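Local coordinates for protein cytolethal distending toxin subunit B (Escherichia coli, PDB 2F1N) that nicks DNA as the endonuclease subunit of a tripartite bacterial toxin, very probably causing the DNA damage that arrests intoxicated cells at G2/M, at residues A[61-66]-A[80-85]; A[96-101]-A[132-137]. One frame throughout, in Å; residues are numbered along the deposited sequence.

Interaction 1: A[61-66]-A[80-85]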
loop_
_atom_site.group_PDB
_atom_site.type_symbol
_atom_site.label_atom_id
_atom_site.label_comp_id
_atom_site.label_asym_id
_atom_site.label_seq_id
_atom_site.Cartn_x
_atom_site.Cartn_y
_atom_site.Cartn_z
ATOM N N SER A 61 -7.961 -4.973 -17.665
ATOM C CA SER A 61 -7.615 -5.407 -19.013
ATOM C C SER A 61 -7.209 -4.287 -19.949
ATOM O O SER A 61 -6.492 -4.541 -20.912
ATOM C CB SER A 61 -8.773 -6.230 -19.648
ATOM O OG SER A 61 -9.916 -5.398 -19.740
ATOM N N THR A 62 -7.630 -3.061 -19.672
ATOM C CA THR A 62 -7.206 -1.958 -20.555
ATOM C C THR A 62 -5.944 -1.226 -20.098
ATOM O O THR A 62 -5.507 -0.324 -20.786
ATOM C CB THR A 62 -8.303 -0.934 -20.722
ATOM O OG1 THR A 62 -8.658 -0.404 -19.434
ATOM C CG2 THR A 62 -9.585 -1.643 -21.223
ATOM N N ALA A 63 -5.372 -1.590 -18.957
ATOM C CA ALA A 63 -4.122 -0.958 -18.520
ATOM C C ALA A 63 -2.948 -1.573 -19.256
ATOM O O ALA A 63 -2.907 -2.811 -19.470
ATOM C CB ALA A 63 -3.941 -1.098 -16.991
ATOM N N VAL A 64 -2.017 -0.734 -19.713
ATOM C CA VAL A 64 -0.986 -1.192 -20.669
ATOM C C VAL A 64 0.415 -0.988 -20.115
ATOM O O VAL A 64 0.751 0.119 -19.716
ATOM C CB VAL A 64 -1.119 -0.409 -22.006
ATOM C CG1 VAL A 64 -0.029 -0.823 -23.015
ATOM C CG2 VAL A 64 -2.485 -0.582 -22.599
ATOM N N ASP A 65 1.242 -2.042 -20.092
ATOM C CA ASP A 65 2.643 -1.946 -19.630
ATOM C C ASP A 65 3.378 -0.856 -20.400
ATOM O O ASP A 65 3.315 -0.810 -21.638
ATOM C CB ASP A 65 3.363 -3.276 -19.950
ATOM C CG ASP A 65 4.669 -3.489 -19.151
ATOM O OD1 ASP A 65 5.412 -2.529 -18.725
ATOM O OD2 ASP A 65 5.045 -4.659 -18.892
ATOM N N THR A 66 4.115 -0.011 -19.689
ATOM C CA THR A 66 4.870 1.041 -20.353
ATOM C C THR A 66 6.207 0.560 -20.881
ATOM O O THR A 66 6.836 1.280 -21.670
ATOM C CB THR A 66 5.182 2.148 -19.343
ATOM O OG1 THR A 66 5.900 1.563 -18.252
ATOM C CG2 THR A 66 3.890 2.713 -18.736
ATOM N N LEU A 80 2.179 -0.051 -15.352
ATOM C CA LEU A 80 1.134 0.054 -16.367
ATOM C C LEU A 80 0.495 1.440 -16.366
ATOM O O LEU A 80 0.382 2.067 -15.309
ATOM C CB LEU A 80 0.039 -1.033 -16.151
ATOM C CG LEU A 80 0.484 -2.361 -15.502
ATOM C CD1 LEU A 80 -0.741 -3.113 -14.902
ATOM C CD2 LEU A 80 1.188 -3.244 -16.523
ATOM N N ILE A 81 0.106 1.940 -17.544
ATOM C CA ILE A 81 -0.686 3.135 -17.586
ATOM C C ILE A 81 -2.132 2.755 -17.821
ATOM O O ILE A 81 -2.445 1.921 -18.685
ATOM C CB ILE A 81 -0.142 4.170 -18.645
ATOM C CG1 ILE A 81 1.112 4.810 -18.072
ATOM C CG2 ILE A 81 -1.139 5.345 -18.876
ATOM C CD1 ILE A 81 1.942 5.701 -19.058
ATOM N N TRP A 82 -3.012 3.394 -17.055
ATOM C CA TRP A 82 -4.444 3.070 -17.111
ATOM C C TRP A 82 -5.172 4.347 -17.455
ATOM O O TRP A 82 -5.263 5.299 -16.653
ATOM C CB TRP A 82 -4.905 2.468 -15.766
ATOM C CG TRP A 82 -6.334 1.967 -15.697
ATOM C CD1 TRP A 82 -7.169 1.612 -16.747
ATOM C CD2 TRP A 82 -7.078 1.750 -14.495
ATOM N NE1 TRP A 82 -8.382 1.179 -16.245
ATOM C CE2 TRP A 82 -8.345 1.238 -14.868
ATOM C CE3 TRP A 82 -6.781 1.904 -13.127
ATOM C CZ2 TRP A 82 -9.339 0.921 -13.917
ATOM C CZ3 TRP A 82 -7.770 1.547 -12.161
ATOM C CH2 TRP A 82 -9.023 1.055 -12.584
ATOM N N ASN A 83 -5.686 4.382 -18.696
ATOM C CA ASN A 83 -6.375 5.588 -19.183
ATOM C C ASN A 83 -7.800 5.542 -18.679
ATOM O O ASN A 83 -8.492 4.562 -18.925
ATOM C CB ASN A 83 -6.349 5.647 -20.724
ATOM C CG ASN A 83 -6.806 7.011 -21.282
ATOM O OD1 ASN A 83 -7.578 7.721 -20.662
ATOM N ND2 ASN A 83 -6.323 7.359 -22.469
ATOM N N LEU A 84 -8.236 6.567 -17.951
ATOM C CA LEU A 84 -9.524 6.499 -17.247
ATOM C C LEU A 84 -10.613 7.296 -17.959
ATOM O O LEU A 84 -11.803 7.085 -17.713
ATOM C CB LEU A 84 -9.385 7.018 -15.805
ATOM C CG LEU A 84 -8.493 6.211 -14.854
ATOM C CD1 LEU A 84 -8.391 6.870 -13.503
ATOM C CD2 LEU A 84 -9.051 4.769 -14.683
ATOM N N SER A 85 -10.197 8.245 -18.797
ATOM C CA SER A 85 -11.116 9.181 -19.483
ATOM C C SER A 85 -10.276 10.211 -20.206
ATOM O O SER A 85 -9.098 10.346 -19.915
ATOM C CB SER A 85 -12.042 9.913 -18.487
ATOM O OG SER A 85 -12.958 10.804 -19.145
HETATM O O HOH W 1 -5.521 2.394 -20.796
#
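Val64 and Ile81 pair their backbones in an antiparallel bridge at the edge of one sheet of the DNase I-like fold. Strand 64-65 is the outermost strand there and lies against strand 78-83. Two backbone bonds join the pair: Val64 N to Ile81 O at 2.9 Å, and Ile81 N to Val64 O. Asp65 and Leu80 form the next, non-hydrogen-bonded pair.

The side chains of Leu80 and Asp65 share one face of the sheet. Leu80 CD2 touches the backbone of Asp65, 3.7 Å from Asp65 CA. Leu80 chi1 is -30°, displaced from the usual staggered value; CG still lies beside the backbone N. The carboxylate of Asp65 has its partners outside the segments: OD2 forms a salt bridge with Arg78, and OD1 accepts a bond from Gly67 N.

Ile81 and Val64 point to the other face. Thr66, just past the strand, reaches Ile81. Its CG2 is anti to the carbonyl carbon, and the methyl lies 3.5 Å from Ile81 CG1 and also touches Ile81 CD1. The two side chains cross at about a right angle. Thr66 OG1 bonds to Glu79 OE1 and to Arg68 N.

Ala63 CB packs beside the start of the tryptophan side chain, 3.9 Å from Trp82 CB. Trp82 CG is anti to the backbone N (chi1 -175°). The indole touches Val38 and Ile42 of helix 31-42. Leu84 CD2 sits over the centre of one indole face, 3.5 Å above the plane. Thr62 OG1 lies at the ring edge, near its plane and 3.6 Å from Trp82 NE1. Beyond the Val64-Ile81 pair a water bridges the two segments: it donates to Thr62 O at 2.7 Å and accepts from Asn83 N.

Interaction 2: A[96-101]-A[132-137]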
loop_
_atom_site.group_PDB
_atom_site.type_symbol
_atom_site.label_atom_id
_atom_site.label_comp_id
_atom_site.label_asym_id
_atom_site.label_seq_id
_atom_site.Cartn_x
_atom_site.Cartn_y
_atom_site.Cartn_z
ATOM N N TYR A 96 1.435 -0.067 -10.390
ATOM C CA TYR A 96 2.677 -0.856 -10.239
ATOM C C TYR A 96 2.190 -2.174 -9.708
ATOM O O TYR A 96 1.567 -2.264 -8.614
ATOM C CB TYR A 96 3.646 -0.135 -9.244
ATOM C CG TYR A 96 4.003 1.168 -9.869
ATOM C CD1 TYR A 96 5.056 1.237 -10.803
ATOM C CD2 TYR A 96 3.191 2.306 -9.679
ATOM C CE1 TYR A 96 5.356 2.437 -11.479
ATOM C CE2 TYR A 96 3.457 3.492 -10.376
ATOM C CZ TYR A 96 4.540 3.548 -11.263
ATOM O OH TYR A 96 4.788 4.716 -11.982
ATOM N N PHE A 97 2.400 -3.208 -10.512
ATOM C CA PHE A 97 1.732 -4.491 -10.241
ATOM C C PHE A 97 2.737 -5.600 -10.067
ATOM O O PHE A 97 3.617 -5.751 -10.919
ATOM C CB PHE A 97 0.740 -4.809 -11.380
ATOM C CG PHE A 97 -0.333 -5.792 -10.970
ATOM C CD1 PHE A 97 -0.075 -7.122 -10.953
ATOM C CD2 PHE A 97 -1.610 -5.329 -10.577
ATOM C CE1 PHE A 97 -1.045 -8.045 -10.544
ATOM C CE2 PHE A 97 -2.608 -6.266 -10.162
ATOM C CZ PHE A 97 -2.287 -7.606 -10.142
ATOM N N SER A 98 2.573 -6.414 -9.018
ATOM C CA SER A 98 3.457 -7.572 -8.834
ATOM C C SER A 98 2.631 -8.836 -8.807
ATOM O O SER A 98 1.883 -9.034 -7.863
ATOM C CB SER A 98 4.232 -7.522 -7.525
ATOM O OG SER A 98 5.069 -6.397 -7.541
ATOM N N ALA A 99 2.759 -9.649 -9.845
ATOM C CA ALA A 99 2.240 -11.004 -9.826
ATOM C C ALA A 99 3.157 -11.803 -8.875
ATOM O O ALA A 99 4.336 -12.055 -9.164
ATOM C CB ALA A 99 2.260 -11.570 -11.224
ATOM N N VAL A 100 2.637 -12.145 -7.720
ATOM C CA VAL A 100 3.409 -12.846 -6.710
ATOM C C VAL A 100 3.416 -14.301 -7.138
ATOM O O VAL A 100 4.477 -14.903 -7.279
ATOM C CB VAL A 100 2.787 -12.645 -5.315
ATOM C CG1 VAL A 100 3.374 -13.622 -4.293
ATOM C CG2 VAL A 100 3.008 -11.173 -4.866
ATOM N N ASP A 101 2.225 -14.840 -7.373
ATOM C CA ASP A 101 2.127 -16.149 -7.997
ATOM C C ASP A 101 1.857 -15.964 -9.476
ATOM O O ASP A 101 0.930 -15.249 -9.887
ATOM C CB ASP A 101 1.042 -17.018 -7.352
ATOM C CG ASP A 101 1.053 -16.945 -5.833
ATOM O OD1 ASP A 101 2.087 -17.250 -5.187
ATOM O OD2 ASP A 101 0.044 -16.597 -5.193
ATOM N N PRO A 132 6.510 -10.114 -0.865
ATOM C CA PRO A 132 7.499 -9.025 -0.935
ATOM C C PRO A 132 6.878 -7.722 -0.494
ATOM O O PRO A 132 5.679 -7.660 -0.203
ATOM C CB PRO A 132 7.850 -8.965 -2.443
ATOM C CG PRO A 132 6.566 -9.369 -3.129
ATOM C CD PRO A 132 5.956 -10.438 -2.200
ATOM N N LEU A 133 7.706 -6.671 -0.421
ATOM C CA LEU A 133 7.241 -5.287 -0.267
ATOM C C LEU A 133 7.373 -4.546 -1.584
ATOM O O LEU A 133 8.417 -4.564 -2.151
ATOM C CB LEU A 133 8.104 -4.577 0.792
ATOM C CG LEU A 133 7.676 -5.041 2.189
ATOM C CD1 LEU A 133 8.745 -4.699 3.234
ATOM C CD2 LEU A 133 6.318 -4.454 2.588
ATOM N N LEU A 134 6.309 -3.908 -2.054
ATOM C CA LEU A 134 6.390 -3.156 -3.304
ATOM C C LEU A 134 6.172 -1.716 -2.906
ATOM O O LEU A 134 5.220 -1.435 -2.201
ATOM C CB LEU A 134 5.302 -3.639 -4.259
ATOM C CG LEU A 134 4.912 -2.761 -5.470
ATOM C CD1 LEU A 134 6.101 -2.724 -6.435
ATOM C CD2 LEU A 134 3.628 -3.333 -6.146
ATOM N N GLY A 135 7.044 -0.819 -3.369
ATOM C CA GLY A 135 6.900 0.591 -2.996
ATOM C C GLY A 135 7.198 1.524 -4.168
ATOM O O GLY A 135 7.888 1.128 -5.117
ATOM N N ILE A 136 6.684 2.770 -4.086
ATOM C CA ILE A 136 7.077 3.803 -5.052
ATOM C C ILE A 136 7.535 5.050 -4.279
ATOM O O ILE A 136 7.063 5.315 -3.182
ATOM C CB ILE A 136 5.923 4.183 -6.018
ATOM C CG1 ILE A 136 4.732 4.773 -5.271
ATOM C CG2 ILE A 136 5.501 2.876 -6.830
ATOM C CD1 ILE A 136 3.606 5.230 -6.187
ATOM N N ARG A 137 8.412 5.815 -4.894
ATOM C CA ARG A 137 8.816 7.116 -4.349
ATOM C C ARG A 137 8.248 8.194 -5.261
ATOM O O ARG A 137 8.361 8.078 -6.495
ATOM C CB ARG A 137 10.354 7.219 -4.308
ATOM C CG ARG A 137 10.823 8.595 -3.695
ATOM C CD ARG A 137 12.337 8.738 -3.645
ATOM N NE ARG A 137 12.956 8.619 -4.975
ATOM C CZ ARG A 137 13.001 9.611 -5.891
ATOM N NH1 ARG A 137 12.425 10.790 -5.646
ATOM N NH2 ARG A 137 13.578 9.401 -7.079
#
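Tyr96 meets Ile136 where the two beta-sheets of the DNase I-like sandwich face each other. Strands 96-98 and 133-137 run nearly antiparallel, at 167°, with axes 8.5 Å apart. The contact is buried and made mainly by side chains.

The Tyr96 ring takes Ile136 CG2 over one face, in a CH-pi contact 4.0 Å from the centroid. The methyl is offset toward the rim and is nearest to Tyr96 CD2. This branch of Ile136 lies anti to the carbonyl carbon, with CG1 (chi1 62°) left between the backbone N and the carbonyl carbon. The two side chains cross at about a right angle. The phenol OH of Tyr96 is held by Glu79 OE2 and Ala117 N. Tyr96 O lies 3.4 Å from Leu134 CD2.

Ser98 comes next. Its OG touches the same methyl, Leu134 CD2, at 3.7 Å, and also approaches CD1. This buried hydroxyl has a weak hydrogen bond to Pro76 O. Val100 follows, past the end of the strand. Its CG2 packs on Pro132 CD at 4.0 Å, and the two side chains cross obliquely.

Strand 92-98 lies between strands 78-83 and 109-113 in its sheet, and Ile136 also touches Leu111 and Ser113 of the latter. Strand 133-138 lies between 119-123 and 141-147 in the other sheet, and Leu133 packs on helix 156-168.

In the fold
From the N terminus, the chain enters interaction 1 at 61-66 and returns at 80-85, closing a mostly irregular loop of 13 residues. It then turns into strand 92-98, the sheet neighbour of strand 78-83, and opens interaction 2 at 96-101. Thirty residues follow, including ten in strands, before 132-137 closes the second contact. The two are in series, neither nested nor crossed. Their centres lie about 17 Å apart, yet they touch: Leu80 CD1 is 4.2 Å from Phe97 CB. Interaction 1 adds the outermost strand at one edge of the eight-stranded sheet. Interaction 2 joins that sheet to the six-stranded one.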